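PDB 6UI5: 2-polyprenyl-6-methoxyphenol hydroxylase-like FAD-dependent oxidoreductase from Streptomyces sp. NRRL 11266, which binds flavin-adenine dinucleotide and belongs to the FAD-dependent oxidoreductases with a Rossmann-type FAD-binding domain and a thioredoxin-like C-terminal region. Local coordinates for residues R331-A334 / G335-C339; D369-N372 / V373-E377. One frame throughout, in Å; residues are numbered along the deposited sequence.

Contact 1 (R331-A334 / G335-C339); sequences RHLA and GRLAC
Gly-335 N donates to Arg-331 O at 2.9 Å, the first of four i to i+4 backbone hydrogen bonds that run through this part of the long α-helix 325-346. Arg-336 N reaches His-332 O at 2.8 Å, followed by Leu-337 N to Leu-333 O and Ala-338 N to Ala-334 O. His-332 O also receives a weak hydrogen bond from Asn-270 ND2, so a second donor approaches this carbonyl from strand 257-271.

The charged ends of the two arginines find their partners off this helix. Arg-331 NH1 forms a salt bridge with Asp-303 OD1 of helix 295-316, whereas Arg-336 NH2 crosses the dimer interface to Glu-364 OE2 of the second subunit. The Arg-336 chain bends at its third torsion (chi3 93°), which brings the guanidinium round to the side of Leu-333 and Leu-337. Leu-337 CD2 packs against one guanidinium face, 3.7 Å above the plane and displaced toward the rim. Leu-333 CD1 meets the same group obliquely, 3.4 Å from Arg-336 NH1.

Apolar packing continues around the helix. Leu-333 and Leu-337 lie side by side and point the same way, one turn apart. On another side, the His-332 ring has its CE1 4.2 Å from Arg-336 CG, a loose contact with the aliphatic part of the arginine; the ring also meets those of His-328 and Tyr-274. The small Ala-338 side chain fits against Gln-295 and Thr-299 of helix 295-316. Between the two leucines the closest approach is from Leu-333 CD1 to Leu-337 CG, at 3.8 Å.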
loop_
_atom_site.group_PDB
_atom_site.type_symbol
_atom_site.label_atom_id
_atom_site.label_comp_id
_atom_site.label_asym_id
_atom_site.label_seq_id
_atom_site.Cartn_x
_atom_site.Cartn_y
_atom_site.Cartn_z
ATOM N N ARG A 331 -6.690 -1.186 22.545
ATOM C CA ARG A 331 -7.881 -1.067 21.711
ATOM C C ARG A 331 -7.885 0.162 20.825
ATOM O O ARG A 331 -8.399 0.093 19.705
ATOM C CB ARG A 331 -9.107 -1.115 22.591
ATOM C CG ARG A 331 -9.315 -2.541 23.105
ATOM C CD ARG A 331 -10.155 -3.290 22.097
ATOM N NE ARG A 331 -9.415 -4.016 21.087
ATOM C CZ ARG A 331 -9.975 -4.565 20.016
ATOM N NH1 ARG A 331 -11.293 -4.429 19.813
ATOM N NH2 ARG A 331 -9.226 -5.258 19.154
ATOM N N HIS A 332 -7.263 1.262 21.244
ATOM C CA HIS A 332 -7.102 2.374 20.318
ATOM C C HIS A 332 -6.326 1.954 19.074
ATOM O O HIS A 332 -6.623 2.434 17.971
ATOM C CB HIS A 332 -6.415 3.553 20.997
ATOM C CG HIS A 332 -6.220 4.732 20.096
ATOM N ND1 HIS A 332 -5.310 4.735 19.061
ATOM C CD2 HIS A 332 -6.813 5.949 20.080
ATOM C CE1 HIS A 332 -5.353 5.902 18.442
ATOM N NE2 HIS A 332 -6.253 6.658 19.044
ATOM N N LEU A 333 -5.321 1.073 19.223
ATOM C CA LEU A 333 -4.576 0.624 18.043
ATOM C C LEU A 333 -5.498 -0.113 17.098
ATOM O O LEU A 333 -5.454 0.102 15.885
ATOM C CB LEU A 333 -3.390 -0.277 18.427
ATOM C CG LEU A 333 -2.731 -1.183 17.362
ATOM C CD1 LEU A 333 -2.055 -0.380 16.207
ATOM C CD2 LEU A 333 -1.632 -2.104 17.985
ATOM N N ALA A 334 -6.354 -0.978 17.649
ATOM C CA ALA A 334 -7.231 -1.788 16.818
ATOM C C ALA A 334 -8.258 -0.913 16.095
ATOM O O ALA A 334 -8.565 -1.140 14.912
ATOM C CB ALA A 334 -7.909 -2.851 17.692
ATOM N N GLY A 335 -8.785 0.104 16.784
ATOM C CA GLY A 335 -9.614 1.091 16.108
ATOM C C GLY A 335 -8.858 1.854 15.036
ATOM O O GLY A 335 -9.375 2.074 13.933
ATOM N N ARG A 336 -7.634 2.285 15.357
ATOM C CA ARG A 336 -6.769 2.962 14.394
ATOM C C ARG A 336 -6.678 2.169 13.099
ATOM O O ARG A 336 -6.901 2.707 12.004
ATOM C CB ARG A 336 -5.367 3.126 15.004
ATOM C CG ARG A 336 -4.620 4.375 14.649
ATOM C CD ARG A 336 -3.120 4.217 14.860
ATOM N NE ARG A 336 -2.493 3.777 13.618
ATOM C CZ ARG A 336 -1.473 2.928 13.531
ATOM N NH1 ARG A 336 -0.936 2.389 14.618
ATOM N NH2 ARG A 336 -0.997 2.605 12.338
ATOM N N LEU A 337 -6.353 0.872 13.224
ATOM C CA LEU A 337 -6.054 0.022 12.077
ATOM C C LEU A 337 -7.318 -0.347 11.306
ATOM O O LEU A 337 -7.272 -0.497 10.075
ATOM C CB LEU A 337 -5.315 -1.254 12.533
ATOM C CG LEU A 337 -3.847 -1.221 13.005
ATOM C CD1 LEU A 337 -3.322 -2.626 13.402
ATOM C CD2 LEU A 337 -2.903 -0.601 11.974
ATOM N N ALA A 338 -8.452 -0.502 11.997
ATOM C CA ALA A 338 -9.713 -0.665 11.279
ATOM C C ALA A 338 -10.021 0.576 10.451
ATOM O O ALA A 338 -10.193 0.489 9.227
ATOM C CB ALA A 338 -10.854 -0.980 12.250
ATOM N N CYS A 339 -10.070 1.752 11.091
ATOM C CA CYS A 339 -10.301 2.962 10.303
ATOM C C CYS A 339 -9.315 3.021 9.166
ATOM O O CYS A 339 -9.696 3.248 8.020
ATOM C CB CYS A 339 -10.204 4.232 11.163
ATOM S SG CYS A 339 -11.567 4.357 12.424
#

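Contact 2 (D369-N372 / V373-E377); sequences DEVN and VFLAE
Val-371 and Leu-375 lie alongside each other and point the same way, an i to i+4 apolar pair on the short α-helix 369-379. Val-371 CG1 stands anti to its own backbone N (chi1 172°), on the side of the carbonyl carbon, and from there meets Leu-375 CD1 at 3.8 Å. Leu-375 takes the other course, its CG anti to its carbonyl carbon, and passes beside Val-371 O. Both side chains pack on the second subunit, Val-371 on its Phe-368 and Leu-375 on its Met-361.

Phe-374 sends its ring away from the preceding turn, and its side chain packs on Glu-364 of the second subunit. Its CB lies 3.2 Å from Glu-370 O, the carbonyl that accepts Phe-374 N from above its plane, 38° out. Leu-375 N donates to Val-371 O.

Buried Asn-372 points elsewhere: its ND2 donates to the carbonyls of Leu-366 and Phe-368, while OD1 accepts from Ala-81 N, so both ends of the amide are satisfied and its rotation is fixed. Ala-376, one turn on, packs against Phe-82 and Val-85. Of the two Val-373 branches CG2 is the one beside the first turn, 3.4 Å from Asp-369 O, the atom that also accepts the hydrogen bond from Val-373 N at 2.9 Å.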
loop_
_atom_site.group_PDB
_atom_site.type_symbol
_atom_site.label_atom_id
_atom_site.label_comp_id
_atom_site.label_asym_id
_atom_site.label_seq_id
_atom_site.Cartn_x
_atom_site.Cartn_y
_atom_site.Cartn_z
ATOM N N ASP A 369 3.682 -12.114 0.773
ATOM C CA ASP A 369 3.035 -12.888 1.826
ATOM C C ASP A 369 2.775 -12.043 3.073
ATOM O O ASP A 369 1.696 -12.130 3.673
ATOM C CB ASP A 369 3.892 -14.110 2.167
ATOM C CG ASP A 369 4.030 -15.079 1.000
ATOM O OD1 ASP A 369 3.575 -14.747 -0.123
ATOM O OD2 ASP A 369 4.601 -16.173 1.217
ATOM N N GLU A 370 3.752 -11.236 3.497
ATOM C CA GLU A 370 3.563 -10.465 4.723
ATOM C C GLU A 370 2.419 -9.478 4.591
ATOM O O GLU A 370 1.760 -9.172 5.587
ATOM C CB GLU A 370 4.842 -9.720 5.117
ATOM C CG GLU A 370 5.814 -10.572 5.963
ATOM C CD GLU A 370 7.064 -9.819 6.427
ATOM O OE1 GLU A 370 7.345 -9.845 7.645
ATOM O OE2 GLU A 370 7.768 -9.218 5.584
ATOM N N VAL A 371 2.177 -8.948 3.386
ATOM C CA VAL A 371 1.069 -8.013 3.251
ATOM C C VAL A 371 -0.251 -8.762 3.341
ATOM O O VAL A 371 -1.146 -8.372 4.108
ATOM C CB VAL A 371 1.182 -7.203 1.950
ATOM C CG1 VAL A 371 -0.097 -6.377 1.746
ATOM C CG2 VAL A 371 2.433 -6.290 1.985
ATOM N N ASN A 372 -0.372 -9.879 2.603
ATOM C CA ASN A 372 -1.598 -10.675 2.634
ATOM C C ASN A 372 -1.942 -11.082 4.056
ATOM O O ASN A 372 -3.088 -10.928 4.502
ATOM C CB ASN A 372 -1.460 -11.913 1.755
ATOM C CG ASN A 372 -1.851 -11.646 0.316
ATOM O OD1 ASN A 372 -3.020 -11.786 -0.078
ATOM N ND2 ASN A 372 -0.870 -11.247 -0.480
ATOM N N VAL A 373 -0.949 -11.565 4.800
ATOM C CA VAL A 373 -1.232 -12.055 6.140
ATOM C C VAL A 373 -1.610 -10.900 7.053
ATOM O O VAL A 373 -2.588 -10.979 7.809
ATOM C CB VAL A 373 -0.027 -12.854 6.666
ATOM C CG1 VAL A 373 -0.172 -13.146 8.160
ATOM C CG2 VAL A 373 0.092 -14.132 5.841
ATOM N N PHE A 374 -0.884 -9.791 6.957
ATOM C CA PHE A 374 -1.167 -8.658 7.828
ATOM C C PHE A 374 -2.587 -8.144 7.628
ATOM O O PHE A 374 -3.345 -8.011 8.599
ATOM C CB PHE A 374 -0.163 -7.542 7.584
ATOM C CG PHE A 374 -0.559 -6.229 8.201
ATOM C CD1 PHE A 374 -0.392 -6.012 9.557
ATOM C CD2 PHE A 374 -1.041 -5.195 7.415
ATOM C CE1 PHE A 374 -0.730 -4.809 10.125
ATOM C CE2 PHE A 374 -1.371 -3.981 7.973
ATOM C CZ PHE A 374 -1.213 -3.787 9.335
ATOM N N LEU A 375 -2.968 -7.882 6.362
ATOM C CA LEU A 375 -4.309 -7.367 6.044
ATOM C C LEU A 375 -5.401 -8.381 6.357
ATOM O O LEU A 375 -6.407 -8.029 6.975
ATOM C CB LEU A 375 -4.391 -6.959 4.578
ATOM C CG LEU A 375 -3.551 -5.747 4.173
ATOM C CD1 LEU A 375 -3.665 -5.503 2.674
ATOM C CD2 LEU A 375 -3.964 -4.500 4.960
ATOM N N ALA A 376 -5.207 -9.645 5.966
ATOM C CA ALA A 376 -6.196 -10.682 6.258
ATOM C C ALA A 376 -6.431 -10.834 7.753
ATOM O O ALA A 376 -7.555 -11.113 8.192
ATOM C CB ALA A 376 -5.765 -12.026 5.669
ATOM N N GLU A 377 -5.383 -10.693 8.546
ATOM C CA GLU A 377 -5.545 -10.799 9.991
ATOM C C GLU A 377 -6.404 -9.671 10.523
ATOM O O GLU A 377 -7.264 -9.890 11.389
ATOM C CB GLU A 377 -4.184 -10.759 10.681
ATOM C CG GLU A 377 -3.388 -12.024 10.511
ATOM C CD GLU A 377 -2.209 -12.048 11.453
ATOM O OE1 GLU A 377 -1.845 -13.166 11.874
ATOM O OE2 GLU A 377 -1.662 -10.949 11.793
#

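Overall arrangement
Contacts 1 and 2 follow one another along the chain, on helices 325-346 and 369-379, with helix 352-365 between them in sequence. Their centres are about 16 Å apart and their nearest atoms about 4 Å, yet they do not touch. Both face the second subunit, and Glu-364 of that subunit serves both, as the salt-bridge partner of Arg-336 in contact 1 and as a packing neighbour of Phe-374 in contact 2. Contact 1 lies nearer the middle of the chain, its centre about 11 Å from the chain's centre against about 19 Å for contact 2, and the side chain of Ala-338 is about 10 Å from the bound flavin-adenine dinucleotide.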